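Local coordinates for regulatory protein RecX (Lactobacillus reuteri, PDB 3D5L) that probably modulates the activity of the recombinase RecA, as a member of the RecX family of regulatory proteins, at residues P29-V34 with D58-K62. Residues are numbered along the deposited sequence.
Sequences PVAESV and DQQAK
Residues 29-31 are extended and end an edge strand of the antiparallel sheet. Ala31 is the N-cap of the short helix 32-37, so the backbone turns helical from Glu32 onward. Residues 58-62 are one turn of the long helix 48-71. The axes of 29-31 and 58-62 approach to 8.0 Å and cross at 51°. Val30 and Asp58 set the register, with CA atoms 5.9 Å apart.

Asp58 has the most surface covered. Its t rotamer (chi1 -175°) brings the carboxylate to the strand end, where Ala31 N donates a hydrogen bond to Asp58 OD1 at 2.9 Å. The same oxygen forms a salt bridge with Arg17 on the adjacent strand 17-22. This buried carboxylate thus ties the N-terminal sheet to the long helix 48-71 in a protein with three three-helix RecX domains.

Ala61, one turn on, points its methyl at the strand-helix junction. Ala61 CB lies 3.8 Å from Ala31 CB, 3.8 Å from Val34 CG2 and 3.7 Å from Ser33 OG. Val34, chi1 t, also sets CG2 3.5 Å from Asp58 CA. Its side chain continues onto Ile54 and Ala57 of the long helix.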
loop_
_atom_site.group_PDB
_atom_site.type_symbol
_atom_site.label_atom_id
_atom_site.label_comp_id
_atom_site.label_asym_id
_atom_site.label_seq_id
_atom_site.Cartn_x
_atom_site.Cartn_y
_atom_site.Cartn_z
ATOM N N PRO A 29 14.698 17.382 -20.877
ATOM C CA PRO A 29 14.585 17.662 -19.451
ATOM C C PRO A 29 14.980 16.428 -18.649
ATOM O O PRO A 29 14.894 15.298 -19.139
ATOM C CB PRO A 29 13.117 17.962 -19.311
ATOM C CG PRO A 29 12.537 16.830 -20.128
ATOM C CD PRO A 29 13.458 16.750 -21.361
ATOM N N VAL A 30 15.417 16.644 -17.419
ATOM C CA VAL A 30 15.802 15.536 -16.572
ATOM C C VAL A 30 15.387 15.834 -15.150
ATOM O O VAL A 30 15.494 16.968 -14.700
ATOM C CB VAL A 30 17.331 15.293 -16.611
ATOM C CG1 VAL A 30 17.722 14.646 -17.929
ATOM C CG2 VAL A 30 18.075 16.612 -16.453
ATOM N N ALA A 31 14.880 14.819 -14.460
ATOM C CA ALA A 31 14.499 14.967 -13.069
ATOM C C ALA A 31 15.834 15.197 -12.368
ATOM O O ALA A 31 16.892 14.894 -12.928
ATOM C CB ALA A 31 13.834 13.669 -12.545
ATOM N N GLU A 32 15.799 15.724 -11.154
ATOM C CA GLU A 32 17.032 15.960 -10.431
ATOM C C GLU A 32 17.838 14.667 -10.249
ATOM O O GLU A 32 19.035 14.650 -10.514
ATOM C CB GLU A 32 16.731 16.579 -9.067
ATOM C CG GLU A 32 17.939 17.221 -8.420
ATOM C CD GLU A 32 17.627 17.783 -7.049
ATOM O OE1 GLU A 32 16.594 18.477 -6.914
ATOM O OE2 GLU A 32 18.420 17.539 -6.112
ATOM N N SER A 33 17.184 13.588 -9.806
ATOM C CA SER A 33 17.860 12.304 -9.576
ATOM C C SER A 33 18.573 11.755 -10.810
ATOM O O SER A 33 19.564 11.034 -10.690
ATOM C CB SER A 33 16.869 11.241 -9.056
ATOM O OG SER A 33 16.109 10.645 -10.105
ATOM N N VAL A 34 18.058 12.078 -11.992
ATOM C CA VAL A 34 18.674 11.616 -13.235
ATOM C C VAL A 34 19.875 12.500 -13.555
ATOM O O VAL A 34 20.890 12.038 -14.084
ATOM C CB VAL A 34 17.686 11.687 -14.408
ATOM C CG1 VAL A 34 18.388 11.325 -15.706
ATOM C CG2 VAL A 34 16.520 10.749 -14.146
ATOM N N ASP A 58 14.858 8.832 -16.689
ATOM C CA ASP A 58 13.922 9.923 -16.401
ATOM C C ASP A 58 12.479 9.409 -16.444
ATOM O O ASP A 58 11.619 9.922 -15.731
ATOM C CB ASP A 58 14.089 11.071 -17.408
ATOM C CG ASP A 58 13.212 12.281 -17.073
ATOM O OD1 ASP A 58 13.352 12.836 -15.957
ATOM O OD2 ASP A 58 12.376 12.679 -17.920
ATOM N N GLN A 59 12.213 8.391 -17.265
ATOM C CA GLN A 59 10.862 7.840 -17.335
ATOM C C GLN A 59 10.573 7.151 -16.011
ATOM O O GLN A 59 9.441 7.159 -15.534
ATOM C CB GLN A 59 10.733 6.799 -18.451
ATOM C CG GLN A 59 11.128 7.272 -19.851
ATOM C CD GLN A 59 11.177 6.118 -20.857
ATOM O OE1 GLN A 59 11.712 6.263 -21.962
ATOM N NE2 GLN A 59 10.618 4.967 -20.474
ATOM N N GLN A 60 11.599 6.542 -15.425
ATOM C CA GLN A 60 11.430 5.843 -14.157
ATOM C C GLN A 60 11.310 6.857 -13.029
ATOM O O GLN A 60 10.443 6.726 -12.175
ATOM C CB GLN A 60 12.605 4.897 -13.887
ATOM C CG GLN A 60 12.386 4.001 -12.663
ATOM C CD GLN A 60 13.517 3.010 -12.433
ATOM O OE1 GLN A 60 13.894 2.255 -13.333
ATOM N NE2 GLN A 60 14.060 3.007 -11.223
ATOM N N ALA A 61 12.166 7.876 -13.052
ATOM C CA ALA A 61 12.150 8.919 -12.028
ATOM C C ALA A 61 10.785 9.600 -11.981
ATOM O O ALA A 61 10.311 9.979 -10.913
ATOM C CB ALA A 61 13.252 9.951 -12.299
ATOM N N LYS A 62 10.152 9.743 -13.144
ATOM C CA LYS A 62 8.830 10.361 -13.226
ATOM C C LYS A 62 7.750 9.494 -12.571
ATOM O O LYS A 62 6.832 10.015 -11.937
ATOM C CB LYS A 62 8.451 10.606 -14.685
ATOM C CG LYS A 62 9.410 11.517 -15.418
ATOM C CD LYS A 62 8.983 12.959 -15.351
ATOM C CE LYS A 62 8.070 13.271 -16.509
ATOM N NZ LYS A 62 8.756 12.880 -17.766
#